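TlmII (Streptoalloteichus hindustanus, PDB 4HVM) takes part in tallysomycin biosynthesis, probably as a condensation-domain protein of the nonribosomal peptide synthetase type that may bind phosphopantetheine. Local coordinates at residues A34-R39 with G137-Q142; G45-D50 with L126-E131; P64-N69 with M143-R148; D282-L287 with P295-V300; E391-G396 with G422-D427. All coordinates share one frame; numbering follows the deposited sequence.

Interaction 1: residues A34-R39 with G137-Q142; sequences AAFAAR and GVVAHQ. With SO4 (sulfate ion), chain F.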
# COMPACT_ATOMS: atom_id res chain seq x y z
N ALA A 34 3.96 8.85 9.25
CA ALA A 34 3.93 7.42 8.97
C ALA A 34 2.63 7.02 8.28
O ALA A 34 2.54 5.95 7.67
CB ALA A 34 4.10 6.62 10.25
N ALA A 35 1.62 7.89 8.37
CA ALA A 35 0.33 7.61 7.77
C ALA A 35 0.24 8.13 6.35
O ALA A 35 -0.78 7.96 5.68
CB ALA A 35 -0.78 8.23 8.61
N PHE A 36 1.31 8.76 5.87
CA PHE A 36 1.27 9.43 4.58
C PHE A 36 2.06 8.73 3.49
O PHE A 36 3.10 8.12 3.75
CB PHE A 36 1.74 10.89 4.71
CG PHE A 36 0.67 11.82 5.21
CD1 PHE A 36 0.39 11.90 6.56
CD2 PHE A 36 -0.07 12.59 4.32
CE1 PHE A 36 -0.60 12.74 7.02
CE2 PHE A 36 -1.06 13.43 4.78
CZ PHE A 36 -1.33 13.51 6.14
N ALA A 37 1.56 8.82 2.27
CA ALA A 37 2.21 8.25 1.10
C ALA A 37 2.09 9.24 -0.05
O ALA A 37 1.17 10.05 -0.08
CB ALA A 37 1.57 6.93 0.73
N ALA A 38 3.02 9.16 -1.00
CA ALA A 38 3.00 10.07 -2.14
C ALA A 38 3.08 9.34 -3.47
O ALA A 38 3.94 8.48 -3.66
CB ALA A 38 4.12 11.09 -2.02
N ARG A 39 2.19 9.69 -4.39
CA ARG A 39 2.23 9.19 -5.76
C ARG A 39 2.02 10.36 -6.69
O ARG A 39 1.57 11.43 -6.26
CB ARG A 39 1.15 8.13 -5.98
CG ARG A 39 1.27 6.91 -5.07
CD ARG A 39 2.56 6.16 -5.31
NE ARG A 39 3.12 5.62 -4.07
CZ ARG A 39 2.83 4.43 -3.58
NH1 ARG A 39 1.99 3.63 -4.22
NH2 ARG A 39 3.38 4.02 -2.44
N GLY A 137 0.95 15.54 -8.29
CA GLY A 137 1.20 14.60 -7.21
C GLY A 137 0.17 14.67 -6.10
O GLY A 137 -0.47 15.70 -5.90
N VAL A 138 0.01 13.56 -5.39
CA VAL A 138 -0.88 13.52 -4.24
C VAL A 138 -0.14 13.03 -3.00
O VAL A 138 0.60 12.04 -3.05
CB VAL A 138 -2.14 12.65 -4.51
CG1 VAL A 138 -1.74 11.23 -4.89
CG2 VAL A 138 -3.06 12.64 -3.30
N VAL A 139 -0.33 13.74 -1.89
CA VAL A 139 0.23 13.33 -0.61
C VAL A 139 -0.92 13.13 0.36
O VAL A 139 -1.54 14.10 0.80
CB VAL A 139 1.20 14.38 -0.06
CG1 VAL A 139 1.76 13.94 1.27
CG2 VAL A 139 2.31 14.64 -1.06
N ALA A 140 -1.20 11.88 0.71
CA ALA A 140 -2.43 11.59 1.44
C ALA A 140 -2.29 10.68 2.65
O ALA A 140 -1.46 9.77 2.67
CB ALA A 140 -3.47 11.02 0.48
N HIS A 141 -3.12 10.94 3.65
CA HIS A 141 -3.24 10.08 4.82
C HIS A 141 -3.86 8.76 4.40
O HIS A 141 -4.83 8.74 3.63
CB HIS A 141 -4.12 10.78 5.86
CG HIS A 141 -3.99 10.23 7.24
ND1 HIS A 141 -4.51 9.00 7.60
CD2 HIS A 141 -3.42 10.74 8.36
CE1 HIS A 141 -4.26 8.78 8.88
NE2 HIS A 141 -3.60 9.82 9.36
N GLN A 142 -3.32 7.65 4.90
CA GLN A 142 -3.75 6.33 4.46
C GLN A 142 -5.16 5.96 4.94
O GLN A 142 -5.74 4.99 4.46
CB GLN A 142 -2.76 5.26 4.92
CG GLN A 142 -2.71 5.06 6.43
CD GLN A 142 -2.06 3.75 6.82
OE1 GLN A 142 -0.84 3.65 6.92
NE2 GLN A 142 -2.89 2.73 7.06
S SO4 F . 4.23 3.75 0.68
O1 SO4 F . 5.57 3.19 0.54
O2 SO4 F . 3.87 3.85 2.09
O3 SO4 F . 4.20 5.08 0.08
O4 SO4 F . 3.27 2.88 0.01

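Interaction 2: residues G45-D50 with L126-E131; sequences GRIDDD and LVRLSE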
# COMPACT_ATOMS: atom_id res chain seq x y z
N GLY A 45 3.46 17.90 -22.55
CA GLY A 45 2.83 18.52 -23.70
C GLY A 45 2.43 19.94 -23.37
O GLY A 45 2.92 20.51 -22.39
N ARG A 46 1.56 20.53 -24.18
CA ARG A 46 1.06 21.87 -23.89
C ARG A 46 0.02 21.81 -22.78
O ARG A 46 -1.11 21.35 -22.99
CB ARG A 46 0.46 22.51 -25.15
CG ARG A 46 1.41 22.51 -26.34
CD ARG A 46 0.93 23.42 -27.46
NE ARG A 46 1.55 23.08 -28.74
CZ ARG A 46 2.75 23.49 -29.13
NH1 ARG A 46 3.48 24.28 -28.35
NH2 ARG A 46 3.22 23.12 -30.31
N ILE A 47 0.40 22.26 -21.59
CA ILE A 47 -0.45 22.16 -20.41
C ILE A 47 -0.76 23.53 -19.81
O ILE A 47 0.14 24.29 -19.49
CB ILE A 47 0.19 21.27 -19.33
CG1 ILE A 47 0.50 19.88 -19.89
CG2 ILE A 47 -0.71 21.17 -18.10
CD1 ILE A 47 1.30 19.01 -18.94
N ASP A 48 -2.05 23.83 -19.67
CA ASP A 48 -2.49 25.06 -19.03
C ASP A 48 -2.55 24.86 -17.51
O ASP A 48 -3.41 24.14 -17.01
CB ASP A 48 -3.86 25.47 -19.57
CG ASP A 48 -4.20 26.92 -19.27
OD1 ASP A 48 -3.51 27.55 -18.44
OD2 ASP A 48 -5.18 27.42 -19.87
N ASP A 49 -1.61 25.48 -16.80
CA ASP A 49 -1.50 25.31 -15.36
C ASP A 49 -2.77 25.73 -14.62
O ASP A 49 -3.25 25.02 -13.73
CB ASP A 49 -0.30 26.07 -14.80
CG ASP A 49 1.02 25.37 -15.10
OD1 ASP A 49 0.99 24.20 -15.53
OD2 ASP A 49 2.08 26.00 -14.89
N ASP A 50 -3.30 26.89 -14.98
CA ASP A 50 -4.49 27.43 -14.34
C ASP A 50 -5.69 26.52 -14.57
O ASP A 50 -6.53 26.35 -13.69
CB ASP A 50 -4.79 28.84 -14.85
CG ASP A 50 -3.69 29.83 -14.48
OD1 ASP A 50 -3.25 29.82 -13.31
OD2 ASP A 50 -3.27 30.61 -15.36
N LEU A 126 0.84 20.55 -7.80
CA LEU A 126 0.97 20.85 -9.22
C LEU A 126 2.38 21.38 -9.46
O LEU A 126 2.65 22.57 -9.27
CB LEU A 126 -0.08 21.87 -9.65
CG LEU A 126 -0.42 21.99 -11.14
CD1 LEU A 126 -1.82 22.57 -11.30
CD2 LEU A 126 0.59 22.85 -11.88
N VAL A 127 3.29 20.49 -9.85
CA VAL A 127 4.70 20.85 -9.98
C VAL A 127 5.11 20.91 -11.45
O VAL A 127 5.05 19.91 -12.16
CB VAL A 127 5.60 19.83 -9.26
CG1 VAL A 127 7.01 20.38 -9.12
CG2 VAL A 127 5.03 19.49 -7.89
N ARG A 128 5.54 22.09 -11.89
CA ARG A 128 6.02 22.25 -13.26
C ARG A 128 7.53 22.06 -13.33
O ARG A 128 8.28 22.72 -12.61
CB ARG A 128 5.62 23.61 -13.84
CG ARG A 128 6.20 23.88 -15.22
CD ARG A 128 5.53 25.05 -15.91
NE ARG A 128 4.18 24.73 -16.37
CZ ARG A 128 3.90 24.17 -17.54
NH1 ARG A 128 4.88 23.86 -18.39
NH2 ARG A 128 2.64 23.92 -17.88
N LEU A 129 7.97 21.15 -14.20
CA LEU A 129 9.39 20.81 -14.31
C LEU A 129 10.07 21.54 -15.46
O LEU A 129 11.26 21.85 -15.39
CB LEU A 129 9.55 19.30 -14.48
CG LEU A 129 8.79 18.41 -13.50
CD1 LEU A 129 9.13 16.95 -13.73
CD2 LEU A 129 9.11 18.81 -12.06
N SER A 130 9.32 21.79 -16.53
CA SER A 130 9.86 22.44 -17.71
C SER A 130 8.74 23.10 -18.51
O SER A 130 7.64 23.31 -18.00
CB SER A 130 10.61 21.44 -18.59
OG SER A 130 9.77 20.37 -18.98
N GLU A 131 9.01 23.40 -19.77
CA GLU A 131 8.03 24.04 -20.64
C GLU A 131 6.98 23.05 -21.12
O GLU A 131 5.92 23.44 -21.62
CB GLU A 131 8.71 24.70 -21.83
CG GLU A 131 9.72 25.76 -21.43
CD GLU A 131 9.12 26.84 -20.54
OE1 GLU A 131 9.75 27.18 -19.52
OE2 GLU A 131 8.03 27.34 -20.87

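Interaction 3: residues P64-N69 with M143-R148; sequences PLLRVN and MLLDAR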
# COMPACT_ATOMS: atom_id res chain seq x y z
N PRO A 64 -15.98 14.81 -1.00
CA PRO A 64 -15.94 15.30 0.38
C PRO A 64 -15.02 14.48 1.29
O PRO A 64 -14.62 14.98 2.35
CB PRO A 64 -17.39 15.19 0.85
CG PRO A 64 -18.05 14.25 -0.13
CD PRO A 64 -17.35 14.48 -1.43
N LEU A 65 -14.69 13.26 0.88
CA LEU A 65 -13.79 12.42 1.66
C LEU A 65 -12.40 13.04 1.74
O LEU A 65 -11.72 12.93 2.76
CB LEU A 65 -13.70 11.02 1.06
CG LEU A 65 -12.66 10.10 1.70
CD1 LEU A 65 -13.00 9.82 3.15
CD2 LEU A 65 -12.53 8.80 0.92
N LEU A 66 -11.99 13.70 0.67
CA LEU A 66 -10.68 14.32 0.62
C LEU A 66 -10.57 15.48 1.60
O LEU A 66 -9.48 15.84 2.04
CB LEU A 66 -10.37 14.80 -0.80
CG LEU A 66 -10.46 13.75 -1.90
CD1 LEU A 66 -10.16 14.37 -3.26
CD2 LEU A 66 -9.52 12.59 -1.62
N ARG A 67 -11.72 16.06 1.94
CA ARG A 67 -11.76 17.20 2.86
C ARG A 67 -12.15 16.76 4.27
O ARG A 67 -12.80 17.51 5.00
CB ARG A 67 -12.75 18.24 2.34
CG ARG A 67 -12.33 18.91 1.05
CD ARG A 67 -13.39 19.87 0.52
NE ARG A 67 -14.47 19.18 -0.17
CZ ARG A 67 -15.72 19.12 0.26
NH1 ARG A 67 -16.07 19.72 1.39
NH2 ARG A 67 -16.64 18.47 -0.45
N VAL A 68 -11.76 15.55 4.64
CA VAL A 68 -12.17 14.98 5.92
C VAL A 68 -11.08 15.02 6.99
O VAL A 68 -9.93 14.65 6.73
CB VAL A 68 -12.69 13.54 5.75
CG1 VAL A 68 -12.59 12.75 7.05
CG2 VAL A 68 -14.13 13.56 5.23
N ASN A 69 -11.44 15.50 8.17
CA ASN A 69 -10.58 15.42 9.34
C ASN A 69 -11.18 14.45 10.35
O ASN A 69 -12.35 14.11 10.26
CB ASN A 69 -10.39 16.80 9.97
CG ASN A 69 -9.58 17.73 9.09
OD1 ASN A 69 -10.12 18.50 8.30
ND2 ASN A 69 -8.26 17.66 9.23
N MSE A 143 -5.69 6.73 5.88
CA MSE A 143 -7.04 6.49 6.39
C MSE A 143 -8.09 7.18 5.51
O MSE A 143 -9.29 7.12 5.79
CB MSE A 143 -7.17 6.97 7.83
CG MSE A 143 -6.48 6.07 8.84
SE MSE A 143 -6.66 6.71 10.67
CE MSE A 143 -8.59 6.97 10.70
N LEU A 144 -7.62 7.85 4.46
CA LEU A 144 -8.50 8.48 3.49
C LEU A 144 -8.35 7.82 2.13
O LEU A 144 -9.34 7.50 1.48
CB LEU A 144 -8.20 9.98 3.38
CG LEU A 144 -8.56 10.85 4.58
CD1 LEU A 144 -8.47 12.32 4.21
CD2 LEU A 144 -9.95 10.51 5.10
N LEU A 145 -7.11 7.62 1.71
CA LEU A 145 -6.83 7.03 0.41
C LEU A 145 -5.86 5.85 0.53
O LEU A 145 -4.78 5.99 1.10
CB LEU A 145 -6.23 8.08 -0.53
CG LEU A 145 -7.02 9.38 -0.69
CD1 LEU A 145 -6.30 10.32 -1.65
CD2 LEU A 145 -8.43 9.09 -1.19
N ASP A 146 -6.25 4.70 -0.00
CA ASP A 146 -5.35 3.56 -0.09
C ASP A 146 -4.55 3.64 -1.39
O ASP A 146 -4.61 4.64 -2.11
CB ASP A 146 -6.10 2.23 0.02
CG ASP A 146 -7.26 2.12 -0.96
OD1 ASP A 146 -7.34 2.91 -1.92
OD2 ASP A 146 -8.10 1.21 -0.77
N ALA A 147 -3.80 2.58 -1.70
CA ALA A 147 -2.93 2.56 -2.87
C ALA A 147 -3.66 2.87 -4.18
O ALA A 147 -3.18 3.68 -4.98
CB ALA A 147 -2.22 1.21 -2.97
N ARG A 148 -4.81 2.24 -4.37
CA ARG A 148 -5.58 2.41 -5.60
C ARG A 148 -6.25 3.78 -5.67
O ARG A 148 -6.30 4.39 -6.74
CB ARG A 148 -6.63 1.30 -5.72
CG ARG A 148 -7.48 1.37 -6.98
CD ARG A 148 -8.41 0.17 -7.09
NE ARG A 148 -9.23 0.21 -8.30
CZ ARG A 148 -10.07 -0.76 -8.65
NH1 ARG A 148 -10.21 -1.84 -7.90
NH2 ARG A 148 -10.78 -0.64 -9.77

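Interaction 4: residues D282-L287 with P295-V300; sequences DLRDHL and PLTDRV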
# COMPACT_ATOMS: atom_id res chain seq x y z
N ASP A 282 -7.14 -5.77 -1.87
CA ASP A 282 -8.11 -4.74 -2.20
C ASP A 282 -9.50 -5.34 -2.11
O ASP A 282 -9.84 -6.25 -2.86
CB ASP A 282 -7.86 -4.19 -3.60
CG ASP A 282 -8.61 -2.89 -3.87
OD1 ASP A 282 -9.56 -2.59 -3.12
OD2 ASP A 282 -8.24 -2.18 -4.82
N LEU A 283 -10.31 -4.82 -1.18
CA LEU A 283 -11.65 -5.36 -0.95
C LEU A 283 -12.63 -5.01 -2.07
O LEU A 283 -13.73 -5.56 -2.12
CB LEU A 283 -12.19 -4.90 0.41
CG LEU A 283 -11.36 -5.32 1.62
CD1 LEU A 283 -12.00 -4.84 2.92
CD2 LEU A 283 -11.15 -6.83 1.64
N ARG A 284 -12.24 -4.09 -2.95
CA ARG A 284 -13.06 -3.72 -4.09
C ARG A 284 -13.21 -4.90 -5.05
O ARG A 284 -14.31 -5.21 -5.50
CB ARG A 284 -12.45 -2.53 -4.84
CG ARG A 284 -12.38 -1.24 -4.05
CD ARG A 284 -11.62 -0.17 -4.83
NE ARG A 284 -11.48 1.07 -4.07
CZ ARG A 284 -10.54 1.28 -3.16
NH1 ARG A 284 -9.65 0.34 -2.89
NH2 ARG A 284 -10.49 2.44 -2.52
N ASP A 285 -12.09 -5.54 -5.36
CA ASP A 285 -12.09 -6.66 -6.30
C ASP A 285 -12.63 -7.92 -5.64
O ASP A 285 -13.38 -8.68 -6.25
CB ASP A 285 -10.67 -6.91 -6.82
CG ASP A 285 -10.09 -5.70 -7.53
OD1 ASP A 285 -10.86 -4.98 -8.19
OD2 ASP A 285 -8.86 -5.48 -7.42
N HIS A 286 -12.23 -8.14 -4.39
CA HIS A 286 -12.57 -9.37 -3.67
C HIS A 286 -14.03 -9.43 -3.24
O HIS A 286 -14.65 -10.50 -3.24
CB HIS A 286 -11.65 -9.53 -2.46
CG HIS A 286 -11.95 -10.74 -1.64
ND1 HIS A 286 -12.33 -10.67 -0.31
CD2 HIS A 286 -11.94 -12.06 -1.95
CE1 HIS A 286 -12.53 -11.89 0.15
NE2 HIS A 286 -12.30 -12.75 -0.82
N LEU A 287 -14.59 -8.28 -2.85
CA LEU A 287 -15.96 -8.24 -2.35
C LEU A 287 -16.93 -7.52 -3.29
O LEU A 287 -18.08 -7.28 -2.94
CB LEU A 287 -16.00 -7.59 -0.96
CG LEU A 287 -15.35 -8.39 0.17
CD1 LEU A 287 -15.57 -7.71 1.52
CD2 LEU A 287 -15.88 -9.82 0.20
N PRO A 295 -10.49 4.19 1.90
CA PRO A 295 -9.75 3.09 2.52
C PRO A 295 -10.50 1.76 2.44
O PRO A 295 -11.38 1.51 3.25
CB PRO A 295 -9.62 3.54 3.98
CG PRO A 295 -10.80 4.41 4.21
CD PRO A 295 -11.08 5.10 2.90
N LEU A 296 -10.12 0.93 1.48
CA LEU A 296 -10.74 -0.38 1.31
C LEU A 296 -9.68 -1.47 1.09
O LEU A 296 -9.97 -2.53 0.53
CB LEU A 296 -11.74 -0.36 0.16
CG LEU A 296 -13.03 0.43 0.43
CD1 LEU A 296 -13.93 0.42 -0.79
CD2 LEU A 296 -13.76 -0.13 1.64
N THR A 297 -8.46 -1.20 1.54
CA THR A 297 -7.37 -2.16 1.42
C THR A 297 -6.96 -2.63 2.80
O THR A 297 -6.75 -1.82 3.71
CB THR A 297 -6.16 -1.56 0.69
OG1 THR A 297 -6.55 -1.09 -0.60
CG2 THR A 297 -5.06 -2.60 0.54
N ASP A 298 -6.84 -3.94 2.97
CA ASP A 298 -6.47 -4.52 4.25
C ASP A 298 -5.37 -5.56 4.08
O ASP A 298 -5.15 -6.07 2.98
CB ASP A 298 -7.69 -5.15 4.91
CG ASP A 298 -7.48 -5.44 6.38
OD1 ASP A 298 -6.64 -4.76 7.02
OD2 ASP A 298 -8.16 -6.35 6.90
N ARG A 299 -4.68 -5.88 5.17
CA ARG A 299 -3.60 -6.86 5.15
C ARG A 299 -4.07 -8.23 5.63
O ARG A 299 -4.81 -8.34 6.61
CB ARG A 299 -2.43 -6.37 6.00
CG ARG A 299 -1.65 -5.22 5.38
CD ARG A 299 -0.61 -4.68 6.35
NE ARG A 299 -1.22 -3.92 7.44
CZ ARG A 299 -0.55 -3.37 8.44
NH1 ARG A 299 0.77 -3.50 8.51
NH2 ARG A 299 -1.19 -2.69 9.38
N VAL A 300 -3.63 -9.28 4.94
CA VAL A 300 -3.91 -10.64 5.37
C VAL A 300 -2.62 -11.38 5.71
O VAL A 300 -1.58 -11.17 5.08
CB VAL A 300 -4.72 -11.44 4.32
CG1 VAL A 300 -6.05 -10.76 4.06
CG2 VAL A 300 -3.93 -11.57 3.03

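Interaction 5: residues E391-G396 with G422-D427; sequences EADLIG and GELGED. With SO4 (sulfate ion), chain F.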
# COMPACT_ATOMS: atom_id res chain seq x y z
N GLU A 391 7.38 6.15 -9.63
CA GLU A 391 6.69 5.37 -8.60
C GLU A 391 7.65 4.57 -7.73
O GLU A 391 7.45 4.44 -6.53
CB GLU A 391 5.66 4.43 -9.24
CG GLU A 391 4.77 3.71 -8.24
CD GLU A 391 3.74 2.82 -8.91
OE1 GLU A 391 4.13 1.96 -9.73
OE2 GLU A 391 2.54 2.99 -8.62
N ALA A 392 8.72 4.07 -8.34
CA ALA A 392 9.74 3.30 -7.63
C ALA A 392 10.45 4.11 -6.56
O ALA A 392 10.87 3.57 -5.54
CB ALA A 392 10.74 2.73 -8.61
N ASP A 393 10.59 5.41 -6.80
CA ASP A 393 11.30 6.29 -5.87
C ASP A 393 10.37 6.91 -4.83
O ASP A 393 10.81 7.32 -3.76
CB ASP A 393 12.05 7.38 -6.64
CG ASP A 393 13.20 6.83 -7.46
OD1 ASP A 393 13.77 5.79 -7.08
OD2 ASP A 393 13.54 7.46 -8.49
N LEU A 394 9.08 6.97 -5.15
CA LEU A 394 8.10 7.54 -4.23
C LEU A 394 7.62 6.51 -3.22
O LEU A 394 7.11 6.87 -2.16
CB LEU A 394 6.93 8.15 -5.00
CG LEU A 394 7.21 9.47 -5.69
CD1 LEU A 394 6.02 9.92 -6.52
CD2 LEU A 394 7.57 10.53 -4.66
N ILE A 395 7.76 5.23 -3.56
CA ILE A 395 7.44 4.16 -2.62
C ILE A 395 8.46 4.11 -1.49
O ILE A 395 9.63 3.78 -1.71
CB ILE A 395 7.38 2.79 -3.31
CG1 ILE A 395 6.15 2.71 -4.22
CG2 ILE A 395 7.33 1.68 -2.29
CD1 ILE A 395 6.06 1.42 -4.99
N GLY A 396 8.02 4.45 -0.28
CA GLY A 396 8.90 4.46 0.88
C GLY A 396 8.95 3.12 1.57
O GLY A 396 8.51 2.98 2.72
N GLY A 422 7.48 -1.11 -7.72
CA GLY A 422 7.02 0.13 -8.32
C GLY A 422 7.51 0.32 -9.74
O GLY A 422 8.59 -0.14 -10.10
N GLU A 423 6.71 1.01 -10.55
CA GLU A 423 7.06 1.27 -11.95
C GLU A 423 8.24 2.23 -12.07
O GLU A 423 8.47 3.07 -11.20
CB GLU A 423 5.87 1.85 -12.71
CG GLU A 423 4.85 0.83 -13.19
CD GLU A 423 3.97 1.37 -14.31
OE1 GLU A 423 2.94 0.74 -14.62
OE2 GLU A 423 4.33 2.43 -14.89
N LEU A 424 8.96 2.11 -13.18
CA LEU A 424 10.02 3.05 -13.53
C LEU A 424 10.28 2.94 -15.02
O LEU A 424 11.00 2.05 -15.47
CB LEU A 424 11.30 2.76 -12.76
CG LEU A 424 12.34 3.87 -12.79
CD1 LEU A 424 11.96 5.00 -11.85
CD2 LEU A 424 13.70 3.31 -12.45
N GLY A 425 9.70 3.85 -15.80
CA GLY A 425 9.71 3.72 -17.24
C GLY A 425 8.85 2.54 -17.64
O GLY A 425 7.76 2.35 -17.10
N GLU A 426 9.34 1.72 -18.57
CA GLU A 426 8.63 0.51 -18.95
C GLU A 426 9.17 -0.67 -18.16
O GLU A 426 9.09 -1.82 -18.60
CB GLU A 426 8.77 0.24 -20.45
CG GLU A 426 8.08 1.26 -21.34
CD GLU A 426 8.98 2.43 -21.70
OE1 GLU A 426 9.80 2.28 -22.63
OE2 GLU A 426 8.87 3.49 -21.05
N ASP A 427 9.74 -0.39 -16.99
CA ASP A 427 10.30 -1.43 -16.13
C ASP A 427 9.64 -1.44 -14.76
O ASP A 427 8.99 -0.47 -14.37
CB ASP A 427 11.81 -1.24 -15.97
CG ASP A 427 12.55 -1.30 -17.29
OD1 ASP A 427 12.12 -2.06 -18.18
OD2 ASP A 427 13.57 -0.59 -17.44
S SO4 F . 4.23 3.75 0.68
O1 SO4 F . 5.57 3.19 0.54
O2 SO4 F . 3.87 3.85 2.09
O3 SO4 F . 4.20 5.08 0.08
O4 SO4 F . 3.27 2.88 0.01

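Interaction 1: residues A34-R39 with G137-Q142
The Phe36 ring lies with one face over the backbone of His141, whose CA stands 3.9 Å above the ring plane near its centre, and His141 CB makes a CH-pi contact with that same face. The imidazole turns an edge toward Phe36 in an offset edge-to-face pair, planes 77° apart and centroids 5.4 Å apart. One face of the imidazole takes Ala35 CB, 3.5 Å from its centroid, while His141 ND1 is bonded to Met143 N. These side chains decorate an antiparallel pairing of strands 36-44 and 133-141 in the mixed sheet of a chloramphenicol acetyltransferase-like fold. His141 and Gln142 stand where condensation domains carry the paired histidines of HHxxxDG; by sequence, Gln142 takes the place of the second. Ala37 and Ala140 exchange two backbone bonds, as do Arg39 and Val138, and Gln142 N continues the line to Ala35 O at 2.7 Å. An alanine at Phe36 removes the ring and would probably loosen the packing on His141 and on Val139 CG1. On the sheet face bearing Ala37 and Arg39, the bent arginine brings NH2 to a sulfate ion, with weak hydrogen bonds to O4 (2.7 Å) and O3 (2.9 Å).

Interaction 2: residues G45-D50 with L126-E131
A side-on salt bridge joins Arg128, at the end of strand 122-128, to Asp49 in the first turn of helix 49-62, tying that helix to the mixed sheet of the condensation-domain fold. Two guanidinium nitrogens grip the two carboxylate oxygens one to one. Arg128 NE reaches Asp49 OD2 at 2.9 Å through the syn lone pair. Arg128 NH2 meets Asp49 OD1, also at 2.9 Å, from above the carboxylate plane. Both oxygens lie close to the guanidinium plane, yet the two flat groups are turned 45° against each other, so the pairing is twisted rather than coplanar. The arginine chain starts anti to its backbone N (chi1 175°) and bends at chi3 (-73°), which turns the NE and NH2 edge of the head group toward Asp49. A glutamine at Arg128 removes the positive charge and would probably lose the paired grip on Asp49, slackening the hold on the helix start.

Around this pair, Leu126 lies along the aspartate, with CD1 3.7 Å from Asp49 O and CD2 near OD1. Val134 of the adjacent strand touches Ile47, Asp49 and Arg128. The helix start behind Asp49 would tend to favour its charged form. Asp48 takes the N-cap position, its N bonded to Tyr161 OH, and Gly45 is paired by backbone bonds with Thr132. The third guanidinium nitrogen is occupied within its own segment: Arg128 NH1 donates to Ser130 O, 2.8 Å away and in the carbonyl plane.

Interaction 3: residues P64-N69 with M143-R148
Leu144 is the main bump, and the turn of residues 64-68 supplies the hollow that receives it. Its CG lies anti to the carbonyl carbon (chi1 -69°), which aims the isobutyl group into the turn. CD2 slots between Leu65 CD1, 3.7 Å away, and Val68 CG1 at 4.0 Å; CD1 lies against the backbone, 3.6 Å from Leu65 O and 3.7 Å from Val68 O. Leu65 returns the contact: its chain runs past Leu144 in the opposite direction, so that its own CD2 rests on Leu144 O. Beside this interlocked pair, Leu66 and Leu145 cross at about a right angle, tip to tip, with their CD2 methyls 3.7 Å apart. The turn is hydrogen-bonded from Arg67 N to Pro64 O at 3.1 Å and, more weakly, from Val68 N to Leu65 O. Val122 of strand 122-128 backs Leu66, Leu144 and Leu145, and Met78 lies against Leu65 and Val68. The sequence from His141 to Ala147 corresponds to the HHxxxDG motif of condensation domains, in altered form, and Leu144 and Leu145 are the last two of its variable positions, packing the loop ahead of Asp146 against the 64-68 turn and strand 122-128.

Interaction 4: residues D282-L287 with P295-V300
Asp282 OD1 is gripped by two donors of one residue, the backbone N of Arg284 at 3.1 Å and the guanidinium NH1 of Arg284 at 2.9 Å. Both approach from above the carboxylate plane, and the second bond belongs to a salt bridge. The first is an N-cap bond: Asp282 immediately precedes the short helix 283-286, and its CG, anti to the backbone N (chi1 -166°), brings the carboxylate over the first turn. Across the contact, Asp282 and Thr297 form an antiparallel non-hydrogen-bonded pair. The next residue along supplies the linking bond, Leu283 N to Leu296 O at 2.9 Å, with the donor nearly in line with the C=O axis. Leu283 lays its CB and CG beside that same carbonyl oxygen.

Arg284 runs extended from CG to NE and crosses Leu296 at about a right angle. Leu296 CB comes over one face of the guanidinium, 3.7 Å above the plane and toward its rim, while CD1 lies 4.0 Å from Arg284 CG. Such apolar backing on one side, with Asp282 at the edge, helps fix how the flat group is turned. Further partners hold its nitrogens: NE bonds to Val292 O, and NH1 forms a salt bridge with Asp146, whose OD2 is also hydrogen-bonded to Leu296 N and probably to Thr297 OG1. The clustered charges would probably favour ionised aspartates. An arginine paired with the aspartate of HHxxxDG is a structural hallmark of condensation domains, and Arg284 with Asp146 preserves it here.

Interaction 5: residues E391-G396 with G422-D427
Helix 391-394, a single short turn, packs on the end of a beta hairpin, strands 417-424 and 427-434, in the mixed six-stranded sheet of this condensation-domain fold. The hairpin reverses through a type II' turn from Leu424 to Asp427, closed by Leu424 N to Asp427 O and Asp427 N to Leu424 O.

Both peptide groups of Glu423 are engaged by the helix. Its N donates to Glu391 OE1 at 2.9 Å in an almost straight bond (173°), using the anti lone pair of that oxygen. Its O accepts from Ala392 N at 3.0 Å in the carbonyl plane, which gives a partner to an amide in the first helical turn. Glu391 gets there fully stretched, CG anti to the backbone N (chi1 -173°), and its other oxygen, OE2, is bonded to Tyr151 OH. The carboxylate of Glu423 stands apart, OE1 to Glu391 OE1 being 5.2 Å, a spacing that may mildly disfavour both charges.

Apolar contact completes the interface: Ala392 CB meets Leu424 CD1 at 4.1 Å, and Gly422, lacking a side chain, admits Ile395 CD1 to within 3.7 Å of its CA. Beyond the helix, Gly396 N makes a weak 2.9 Å hydrogen bond to sulfate O1.

How the interactions relate
Interactions 1, 3 and 4 converge on the divergent HHxxxDG region: strand 133-141 ends at His141, and the following loop carries Asp146, whose OD2 meets Arg284 NH1 at 2.8 Å. This salt bridge links interaction 3 to interaction 4. Packing of Ala140 CB on Leu145 CD1 (3.6 Å) joins interactions 1 and 3. Interactions 1 and 5 share the sulfate, probably from the crystallisation liquor, bound between Arg39 and Gly396; apart from the ion, the two pack directly, Ala38 O lying 3.3 Å from Leu394 CB. Interactions 4 and 5 reach the same six-stranded sheet. Interaction 2 is peripheral: its centre lies about 22 Å from that of interaction 1, on the same five-stranded sheet, and about 35 Å from interaction 4.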